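Local coordinates for protein hypothetical P60 katanin (Sulfolobus acidocaldarius, PDB 2W2U) that hydrolyses ATP as the AAA ATPase of the archaeal ESCRT cell division machinery, represented here by its MIT domain, at residues Glu47-Leu52 with Ala63-Met68. Numbering follows the deposited sequence.
Sequences EVLAQL and AIYEQM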
ATOM      1  N   GLU A  47      -3.566   5.626  -1.223  1.00 12.90           N
ATOM      2  CA  GLU A  47      -4.671   6.471  -0.778  1.00 13.47           C
ATOM      3  C   GLU A  47      -5.272   6.018   0.562  1.00 12.73           C
ATOM      4  O   GLU A  47      -5.560   6.848   1.424  1.00 12.67           O
ATOM      5  CB  GLU A  47      -5.751   6.552  -1.860  1.00 13.47           C
ATOM      6  CG  GLU A  47      -6.773   7.656  -1.636  1.00 14.86           C
ATOM      7  CD  GLU A  47      -7.969   7.542  -2.572  1.00 15.16           C
ATOM      8  OE1 GLU A  47      -8.062   6.534  -3.310  1.00 17.96           O
ATOM      9  OE2 GLU A  47      -8.815   8.462  -2.564  1.00 16.37           O
ATOM     10  N   VAL A  48      -5.469   4.714   0.736  1.00 12.18           N
ATOM     11  CA  VAL A  48      -5.967   4.194   2.024  1.00 11.77           C
ATOM     12  C   VAL A  48      -4.929   4.409   3.135  1.00 11.31           C
ATOM     13  O   VAL A  48      -5.281   4.782   4.256  1.00 11.11           O
ATOM     14  CB  VAL A  48      -6.375   2.697   1.955  1.00 11.68           C
ATOM     15  CG1 VAL A  48      -6.903   2.217   3.301  1.00 11.75           C
ATOM     16  CG2 VAL A  48      -7.437   2.467   0.868  1.00 11.84           C
ATOM     17  N   LEU A  49      -3.655   4.183   2.810  1.00 11.07           N
ATOM     18  CA  LEU A  49      -2.565   4.379   3.770  1.00 11.09           C
ATOM     19  C   LEU A  49      -2.391   5.855   4.149  1.00 11.25           C
ATOM     20  O   LEU A  49      -2.081   6.168   5.298  1.00 10.75           O
ATOM     21  CB  LEU A  49      -1.251   3.767   3.258  1.00 11.04           C
ATOM     22  CG  LEU A  49      -1.124   2.231   3.191  1.00 11.04           C
ATOM     23  CD1 LEU A  49       0.106   1.796   2.380  1.00 10.99           C
ATOM     24  CD2 LEU A  49      -1.101   1.588   4.578  1.00 10.78           C
ATOM     25  N   ALA A  50      -2.617   6.755   3.191  1.00 11.51           N
ATOM     26  CA  ALA A  50      -2.605   8.192   3.473  1.00 11.88           C
ATOM     27  C   ALA A  50      -3.741   8.579   4.421  1.00 11.91           C
ATOM     28  O   ALA A  50      -3.554   9.405   5.314  1.00 12.13           O
ATOM     29  CB  ALA A  50      -2.663   9.009   2.176  1.00 11.84           C
ATOM     30  N   GLN A  51      -4.908   7.964   4.234  1.00 11.74           N
ATOM     31  CA  GLN A  51      -6.055   8.189   5.110  1.00 11.69           C
ATOM     32  C   GLN A  51      -5.770   7.729   6.549  1.00 11.72           C
ATOM     33  O   GLN A  51      -6.110   8.433   7.513  1.00 11.13           O
ATOM     34  CB  GLN A  51      -7.296   7.476   4.559  1.00 11.82           C
ATOM     35  CG  GLN A  51      -8.547   7.628   5.424  1.00 12.40           C
ATOM     36  CD  GLN A  51      -9.110   9.037   5.389  1.00 13.60           C
ATOM     37  OE1 GLN A  51      -9.397   9.568   4.318  1.00 14.71           O
ATOM     38  NE2 GLN A  51      -9.283   9.647   6.563  1.00 13.30           N
ATOM     39  N   LEU A  52      -5.159   6.547   6.671  1.00 11.52           N
ATOM     40  CA  LEU A  52      -4.714   6.003   7.960  1.00 11.76           C
ATOM     41  C   LEU A  52      -3.706   6.919   8.663  1.00 11.92           C
ATOM     42  O   LEU A  52      -3.820   7.162   9.863  1.00 11.93           O
ATOM     43  CB  LEU A  52      -4.152   4.584   7.791  1.00 11.52           C
ATOM     44  CG  LEU A  52      -5.145   3.413   7.684  1.00 11.08           C
ATOM     45  CD1 LEU A  52      -4.483   2.186   7.093  1.00 10.31           C
ATOM     46  CD2 LEU A  52      -5.779   3.067   9.031  1.00 10.94           C
ATOM     47  N   ALA A  63       4.571   5.161  11.160  1.00 12.19           N
ATOM     48  CA  ALA A  63       5.879   4.985  10.521  1.00 12.53           C
ATOM     49  C   ALA A  63       5.870   3.856   9.488  1.00 12.83           C
ATOM     50  O   ALA A  63       6.509   3.966   8.438  1.00 13.04           O
ATOM     51  CB  ALA A  63       6.967   4.750  11.569  1.00 12.63           C
ATOM     52  N   ILE A  64       5.146   2.779   9.788  1.00 13.02           N
ATOM     53  CA  ILE A  64       4.961   1.676   8.841  1.00 13.46           C
ATOM     54  C   ILE A  64       4.074   2.075   7.650  1.00 13.50           C
ATOM     55  O   ILE A  64       4.400   1.757   6.497  1.00 13.52           O
ATOM     56  CB  ILE A  64       4.422   0.397   9.535  1.00 13.48           C
ATOM     57  CG1 ILE A  64       5.448  -0.133  10.549  1.00 14.12           C
ATOM     58  CG2 ILE A  64       4.074  -0.673   8.501  1.00 14.02           C
ATOM     59  CD1 ILE A  64       4.851  -1.002  11.656  1.00 14.54           C
ATOM     60  N   TYR A  65       2.964   2.767   7.921  1.00 13.44           N
ATOM     61  CA  TYR A  65       2.127   3.314   6.838  1.00 13.47           C
ATOM     62  C   TYR A  65       2.971   4.169   5.896  1.00 13.68           C
ATOM     63  O   TYR A  65       2.904   4.021   4.674  1.00 13.22           O
ATOM     64  CB  TYR A  65       1.004   4.206   7.364  1.00 13.05           C
ATOM     65  CG  TYR A  65       0.037   3.620   8.368  1.00 12.83           C
ATOM     66  CD1 TYR A  65      -0.298   2.262   8.368  1.00 12.20           C
ATOM     67  CD2 TYR A  65      -0.598   4.457   9.289  1.00 11.70           C
ATOM     68  CE1 TYR A  65      -1.211   1.757   9.291  1.00 11.78           C
ATOM     69  CE2 TYR A  65      -1.503   3.966  10.210  1.00 11.47           C
ATOM     70  CZ  TYR A  65      -1.807   2.621  10.207  1.00 11.73           C
ATOM     71  OH  TYR A  65      -2.709   2.155  11.133  1.00 12.59           O
ATOM     72  N   GLU A  66       3.758   5.070   6.488  1.00 14.14           N
ATOM     73  CA  GLU A  66       4.564   6.030   5.747  1.00 14.85           C
ATOM     74  C   GLU A  66       5.684   5.362   4.949  1.00 14.91           C
ATOM     75  O   GLU A  66       5.956   5.760   3.814  1.00 14.90           O
ATOM     76  CB  GLU A  66       5.099   7.113   6.690  1.00 15.51           C
ATOM     77  CG  GLU A  66       3.999   8.076   7.181  1.00 17.21           C
ATOM     78  CD  GLU A  66       4.277   8.692   8.549  1.00 20.29           C
ATOM     79  OE1 GLU A  66       5.406   8.549   9.069  1.00 22.78           O
ATOM     80  OE2 GLU A  66       3.355   9.325   9.112  1.00 21.70           O
ATOM     81  N   GLN A  67       6.306   4.339   5.540  1.00 14.79           N
ATOM     82  CA  GLN A  67       7.292   3.504   4.857  1.00 14.97           C
ATOM     83  C   GLN A  67       6.708   2.810   3.626  1.00 14.40           C
ATOM     84  O   GLN A  67       7.335   2.790   2.568  1.00 14.51           O
ATOM     85  CB  GLN A  67       7.873   2.453   5.817  1.00 14.92           C
ATOM     86  CG  GLN A  67       8.961   1.560   5.208  1.00 15.64           C
ATOM     87  CD  GLN A  67       9.213   0.280   6.011  1.00 16.22           C
ATOM     88  OE1 GLN A  67       9.337   0.318   7.237  1.00 18.60           O
ATOM     89  NE2 GLN A  67       9.297  -0.862   5.315  1.00 16.10           N
ATOM     90  N   MET A  68       5.518   2.236   3.769  1.00 14.09           N
ATOM     91  CA  MET A  68       4.898   1.493   2.675  1.00 13.76           C
ATOM     92  C   MET A  68       4.394   2.398   1.542  1.00 13.47           C
ATOM     93  O   MET A  68       4.496   2.039   0.362  1.00 13.23           O
ATOM     94  CB  MET A  68       3.806   0.552   3.193  1.00 13.82           C
ATOM     95  CG  MET A  68       4.344  -0.577   4.091  1.00 14.36           C
ATOM     96  SD  MET A  68       5.873  -1.381   3.518  1.00 14.57           S
ATOM     97  CE  MET A  68       5.256  -2.348   2.145  1.00 11.95           C
TER
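The ring of Y65 lies against L52, with L49 beside it. The main contact is a CH-pi interaction. L52 CB sits over one face of the Y65 ring, 3.9 Å from the ring centroid and 20° off the normal. L52 CB is displaced toward the rim of the ring and lies 3.6 Å from Y65 CE2. The two side chains cross at about a right angle. Farther out, L52 CD2 comes within 3.8 Å of Y65 OH. Y65 has CG anti to its carbonyl carbon (chi1 -57°), which carries the ring across to L52.

The remaining contacts are apolar and come from the forked end of L49. L49 CD2 meets Y65 CD1 at 3.9 Å, obliquely to the ring. The other methyl, L49 CD1, reaches M68 CB at 4.0 Å. Beyond CB the M68 chain bends away from helix 35-55.

The hydroxyl of Y65, a buried residue, hydrogen-bonds to E16 and Q12 of helix 11-31. Replacing Y65 by an alanine is likely to leave L52 without its aromatic partner and E16 and Q12 without their shared hydroxyl.

The contact joins helices 35-55 and 62-81 of the three-helix MIT domain. The axes of segments 47-52 and 63-68 run nearly antiparallel (152°), 9.3 Å apart at closest. L52 also packs on L15 of helix 11-31. The bound peptide packs on L49, I64, Y65 and M68, consistent with helices 35-55 and 62-81 forming part of its binding surface.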